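Local coordinates for protein putative ring-cleaving dioxygenase MhqO (Bacillus subtilis subsp. subtilis, PDB 3OAJ) that is a putative iron-dependent extradiol ring-cleaving dioxygenase that may contribute to the breakdown of aromatic compounds, at residues G176-R188 / G196-R208. Numbering follows the deposited sequence.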
loop_
_atom_site.group_PDB
_atom_site.type_symbol
_atom_site.label_atom_id
_atom_site.label_comp_id
_atom_site.label_asym_id
_atom_site.label_seq_id
_atom_site.Cartn_x
_atom_site.Cartn_y
_atom_site.Cartn_z
ATOM N N GLY A 176 16.444 -10.402 1.088
ATOM C CA GLY A 176 16.128 -11.827 1.165
ATOM C C GLY A 176 14.971 -12.338 0.324
ATOM O O GLY A 176 14.490 -13.456 0.546
ATOM N N LEU A 177 14.521 -11.555 -0.649
ATOM C CA LEU A 177 13.506 -12.055 -1.579
ATOM C C LEU A 177 14.133 -13.054 -2.552
ATOM O O LEU A 177 15.300 -12.937 -2.920
ATOM C CB LEU A 177 12.801 -10.921 -2.343
ATOM C CG LEU A 177 11.804 -10.067 -1.551
ATOM C CD1 LEU A 177 12.471 -9.001 -0.697
ATOM C CD2 LEU A 177 10.797 -9.415 -2.489
ATOM N N GLU A 178 13.347 -14.048 -2.947
ATOM C CA GLU A 178 13.807 -15.056 -3.896
ATOM C C GLU A 178 13.545 -14.596 -5.330
ATOM O O GLU A 178 12.440 -14.159 -5.653
ATOM C CB GLU A 178 13.067 -16.363 -3.618
ATOM C CG GLU A 178 13.553 -17.577 -4.393
ATOM C CD GLU A 178 12.835 -18.847 -3.956
ATOM O OE1 GLU A 178 12.564 -19.000 -2.739
ATOM O OE2 GLU A 178 12.538 -19.690 -4.830
ATOM N N ARG A 179 14.555 -14.699 -6.182
ATOM C CA ARG A 179 14.381 -14.453 -7.607
ATOM C C ARG A 179 13.538 -15.567 -8.237
ATOM O O ARG A 179 13.884 -16.755 -8.175
ATOM C CB ARG A 179 15.743 -14.347 -8.304
ATOM C CG ARG A 179 15.737 -13.559 -9.622
ATOM C CD ARG A 179 16.925 -13.984 -10.465
ATOM N NE ARG A 179 17.803 -12.871 -10.815
ATOM C CZ ARG A 179 18.225 -12.596 -12.050
ATOM N NH1 ARG A 179 17.857 -13.354 -13.076
ATOM N NH2 ARG A 179 19.033 -11.561 -12.261
ATOM N N VAL A 180 12.430 -15.165 -8.846
ATOM C CA VAL A 180 11.554 -16.107 -9.550
ATOM C C VAL A 180 11.996 -16.296 -10.996
ATOM O O VAL A 180 12.110 -17.434 -11.473
ATOM C CB VAL A 180 10.078 -15.651 -9.482
ATOM C CG1 VAL A 180 9.172 -16.573 -10.294
ATOM C CG2 VAL A 180 9.626 -15.561 -8.021
ATOM N N GLY A 181 12.296 -15.199 -11.678
ATOM C CA GLY A 181 12.707 -15.278 -13.066
ATOM C C GLY A 181 12.458 -13.959 -13.756
ATOM O O GLY A 181 11.962 -12.998 -13.149
ATOM N N LYS A 182 12.788 -13.930 -15.039
ATOM C CA LYS A 182 12.578 -12.764 -15.886
ATOM C C LYS A 182 11.598 -13.127 -17.005
ATOM O O LYS A 182 11.561 -14.278 -17.458
ATOM C CB LYS A 182 13.906 -12.286 -16.479
ATOM C CG LYS A 182 14.927 -11.829 -15.439
ATOM C CD LYS A 182 16.189 -11.281 -16.085
ATOM C CE LYS A 182 17.109 -10.680 -15.026
ATOM N NZ LYS A 182 18.505 -10.496 -15.554
ATOM N N GLU A 183 10.798 -12.154 -17.428
ATOM C CA GLU A 183 9.891 -12.297 -18.571
ATOM C C GLU A 183 9.577 -10.896 -19.080
ATOM O O GLU A 183 9.353 -9.989 -18.282
ATOM C CB GLU A 183 8.600 -13.018 -18.168
ATOM C CG GLU A 183 7.772 -13.498 -19.362
ATOM C CD GLU A 183 6.422 -14.070 -18.955
ATOM O OE1 GLU A 183 6.353 -15.236 -18.510
ATOM O OE2 GLU A 183 5.417 -13.363 -19.118
ATOM N N GLY A 184 9.570 -10.710 -20.398
ATOM C CA GLY A 184 9.304 -9.395 -20.969
ATOM C C GLY A 184 10.257 -8.373 -20.383
ATOM O O GLY A 184 11.470 -8.613 -20.316
ATOM N N ASP A 185 9.708 -7.261 -19.904
ATOM C CA ASP A 185 10.531 -6.221 -19.315
ATOM C C ASP A 185 10.616 -6.265 -17.791
ATOM O O ASP A 185 10.836 -5.236 -17.153
ATOM C CB ASP A 185 10.080 -4.828 -19.786
ATOM C CG ASP A 185 11.161 -3.769 -19.583
ATOM O OD1 ASP A 185 12.353 -4.044 -19.858
ATOM O OD2 ASP A 185 10.819 -2.662 -19.127
ATOM N N PHE A 186 10.472 -7.456 -17.208
ATOM C CA PHE A 186 10.399 -7.584 -15.750
ATOM C C PHE A 186 11.331 -8.631 -15.173
ATOM O O PHE A 186 11.585 -9.654 -15.802
ATOM C CB PHE A 186 8.980 -7.950 -15.315
ATOM C CG PHE A 186 7.950 -6.920 -15.680
ATOM C CD1 PHE A 186 7.887 -5.702 -14.996
ATOM C CD2 PHE A 186 7.048 -7.169 -16.706
ATOM C CE1 PHE A 186 6.921 -4.736 -15.336
ATOM C CE2 PHE A 186 6.087 -6.217 -17.057
ATOM C CZ PHE A 186 6.023 -5.000 -16.371
ATOM N N VAL A 187 11.832 -8.368 -13.970
ATOM C CA VAL A 187 12.327 -9.437 -13.114
ATOM C C VAL A 187 11.372 -9.548 -11.928
ATOM O O VAL A 187 10.900 -8.530 -11.396
ATOM C CB VAL A 187 13.816 -9.248 -12.695
ATOM C CG1 VAL A 187 14.005 -7.946 -11.932
ATOM C CG2 VAL A 187 14.319 -10.447 -11.889
ATOM N N ARG A 188 11.065 -10.788 -11.549
ATOM C CA ARG A 188 10.115 -11.065 -10.468
ATOM C C ARG A 188 10.816 -11.650 -9.252
ATOM O O ARG A 188 11.669 -12.546 -9.378
ATOM C CB ARG A 188 9.029 -12.032 -10.945
ATOM C CG ARG A 188 8.062 -12.489 -9.844
ATOM C CD ARG A 188 6.811 -13.120 -10.436
ATOM N NE ARG A 188 5.907 -12.083 -10.925
ATOM C CZ ARG A 188 4.619 -12.260 -11.204
ATOM N NH1 ARG A 188 4.066 -13.456 -11.038
ATOM N NH2 ARG A 188 3.888 -11.230 -11.628
ATOM N N GLY A 196 1.180 -9.826 -0.123
ATOM C CA GLY A 196 2.088 -8.697 -0.381
ATOM C C GLY A 196 3.464 -9.192 -0.782
ATOM O O GLY A 196 4.498 -8.619 -0.387
ATOM N N ASN A 197 3.493 -10.243 -1.603
ATOM C CA ASN A 197 4.707 -11.051 -1.709
ATOM C C ASN A 197 5.324 -11.201 -3.090
ATOM O O ASN A 197 6.438 -11.725 -3.209
ATOM C CB ASN A 197 4.471 -12.429 -1.079
ATOM C CG ASN A 197 3.310 -13.169 -1.694
ATOM O OD1 ASN A 197 2.542 -12.618 -2.469
ATOM N ND2 ASN A 197 3.144 -14.422 -1.298
ATOM N N VAL A 198 4.625 -10.761 -4.125
ATOM C CA VAL A 198 5.148 -10.889 -5.485
ATOM C C VAL A 198 5.563 -9.508 -6.002
ATOM O O VAL A 198 4.721 -8.643 -6.288
ATOM C CB VAL A 198 4.122 -11.574 -6.440
ATOM C CG1 VAL A 198 4.704 -11.677 -7.842
ATOM C CG2 VAL A 198 3.725 -12.969 -5.920
ATOM N N ILE A 199 6.868 -9.310 -6.073
ATOM C CA ILE A 199 7.433 -8.000 -6.392
ATOM C C ILE A 199 8.081 -7.995 -7.777
ATOM O O ILE A 199 9.082 -8.669 -7.987
ATOM C CB ILE A 199 8.455 -7.565 -5.298
ATOM C CG1 ILE A 199 7.886 -7.750 -3.875
ATOM C CG2 ILE A 199 8.957 -6.144 -5.560
ATOM C CD1 ILE A 199 6.551 -6.991 -3.586
ATOM N N ASP A 200 7.489 -7.259 -8.707
ATOM C CA ASP A 200 7.995 -7.142 -10.062
ATOM C C ASP A 200 8.779 -5.854 -10.170
ATOM O O ASP A 200 8.392 -4.832 -9.590
ATOM C CB ASP A 200 6.853 -7.162 -11.081
ATOM C CG ASP A 200 6.172 -8.517 -11.145
ATOM O OD1 ASP A 200 6.915 -9.522 -11.182
ATOM O OD2 ASP A 200 4.922 -8.582 -11.128
ATOM N N LEU A 201 9.912 -5.936 -10.860
ATOM C CA LEU A 201 10.785 -4.795 -11.067
ATOM C C LEU A 201 10.947 -4.627 -12.571
ATOM O O LEU A 201 11.373 -5.552 -13.270
ATOM C CB LEU A 201 12.138 -5.026 -10.370
ATOM C CG LEU A 201 13.305 -4.082 -10.674
ATOM C CD1 LEU A 201 13.023 -2.649 -10.222
ATOM C CD2 LEU A 201 14.570 -4.598 -10.003
ATOM N N LYS A 202 10.597 -3.443 -13.063
ATOM C CA LYS A 202 10.759 -3.110 -14.465
ATOM C C LYS A 202 12.243 -2.905 -14.757
ATOM O O LYS A 202 12.959 -2.244 -14.001
ATOM C CB LYS A 202 9.935 -1.867 -14.822
ATOM C CG LYS A 202 9.821 -1.631 -16.328
ATOM C CD LYS A 202 8.728 -0.624 -16.645
ATOM C CE LYS A 202 8.729 -0.228 -18.127
ATOM N NZ LYS A 202 8.432 -1.341 -19.064
ATOM N N LEU A 203 12.706 -3.494 -15.850
ATOM C CA LEU A 203 14.140 -3.534 -16.114
ATOM C C LEU A 203 14.646 -2.376 -16.952
ATOM O O LEU A 203 15.856 -2.134 -17.010
ATOM C CB LEU A 203 14.543 -4.882 -16.702
ATOM C CG LEU A 203 14.538 -5.973 -15.620
ATOM C CD1 LEU A 203 14.615 -7.337 -16.244
ATOM C CD2 LEU A 203 15.657 -5.778 -14.604
ATOM N N THR A 204 13.730 -1.669 -17.604
ATOM C CA THR A 204 14.118 -0.502 -18.390
ATOM C C THR A 204 13.499 0.772 -17.811
ATOM O O THR A 204 12.272 0.884 -17.728
ATOM C CB THR A 204 13.786 -0.652 -19.898
ATOM O OG1 THR A 204 12.374 -0.760 -20.084
ATOM C CG2 THR A 204 14.477 -1.874 -20.493
ATOM N N PRO A 205 14.355 1.727 -17.387
ATOM C CA PRO A 205 13.901 3.045 -16.918
ATOM C C PRO A 205 13.011 3.759 -17.941
ATOM O O PRO A 205 13.331 3.775 -19.132
ATOM C CB PRO A 205 15.211 3.815 -16.724
ATOM C CG PRO A 205 16.224 2.762 -16.414
ATOM C CD PRO A 205 15.812 1.552 -17.213
ATOM N N ILE A 206 11.902 4.332 -17.467
ATOM C CA ILE A 206 10.953 5.069 -18.319
ATOM C C ILE A 206 10.948 6.581 -18.078
ATOM O O ILE A 206 10.009 7.275 -18.476
ATOM C CB ILE A 206 9.494 4.550 -18.169
ATOM C CG1 ILE A 206 9.008 4.647 -16.709
ATOM C CG2 ILE A 206 9.367 3.141 -18.746
ATOM C CD1 ILE A 206 7.513 4.848 -16.565
ATOM N N GLY A 207 11.993 7.087 -17.430
ATOM C CA GLY A 207 12.067 8.504 -17.094
ATOM C C GLY A 207 11.533 8.775 -15.701
ATOM O O GLY A 207 10.579 8.130 -15.249
ATOM N N ARG A 208 12.147 9.743 -15.027
ATOM C CA ARG A 208 11.849 10.042 -13.628
ATOM C C ARG A 208 10.415 10.516 -13.406
ATOM O O ARG A 208 9.846 11.240 -14.225
ATOM C CB ARG A 208 12.844 11.072 -13.080
ATOM C CG ARG A 208 14.283 10.566 -13.040
ATOM C CD ARG A 208 15.269 11.666 -13.385
ATOM N NE ARG A 208 16.467 11.132 -14.036
ATOM C CZ ARG A 208 17.699 11.185 -13.532
ATOM N NH1 ARG A 208 17.927 11.764 -12.357
ATOM N NH2 ARG A 208 18.714 10.666 -14.215
#
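Arg188 and Asp200 lie side by side in a two-nitrogen salt bridge. Arg188 NE donates to Asp200 OD1 at 2.8 Å, almost straight at 176°, and Arg188 NH2 to Asp200 OD2 at 2.9 Å. Both oxygens use their syn lone pairs, and the two flat groups are nearly coplanar. The Arg188 chain runs extended and bends at chi3 (-78°), which turns NE and NH2 to the carboxylate. Val198 CG1 covers one guanidinium face, 3.3 Å above its plane. Outside the pair, Arg188 NH2 also bonds Tyr116 OH, Arg188 NH1 forms a salt bridge with Glu114 and Asp200 OD2 one with Arg111.

At the other end, Asp185 OD2 accepts two strong bonds and a weak one from Thr204 N. Lys202 NZ reaches Asp185 OD2 on the anti side at 2.7 Å, as a salt bridge. Thr204 OG1 meets Asp185 OD2 on the syn side at 2.6 Å, tilted 30° out of the carboxylate plane. Together they hold the carboxylate of a residue within the type II' turn from Glu183 to Phe186.

Backbone bonds join Val187 and Leu201 in both directions, and Leu203 N binds Asp185 O.

Val187 CG1 packs on Leu201 CB and Leu203 CD2, both at 3.8 Å. The Leu177 and Ile199 side chains cross at about a right angle.

Strands 186-190 and 198-202 thus form an antiparallel hairpin, with 178-183 as one of the sheet's two outermost strands, in a βαβββ module of the vicinal oxygen chelate fold.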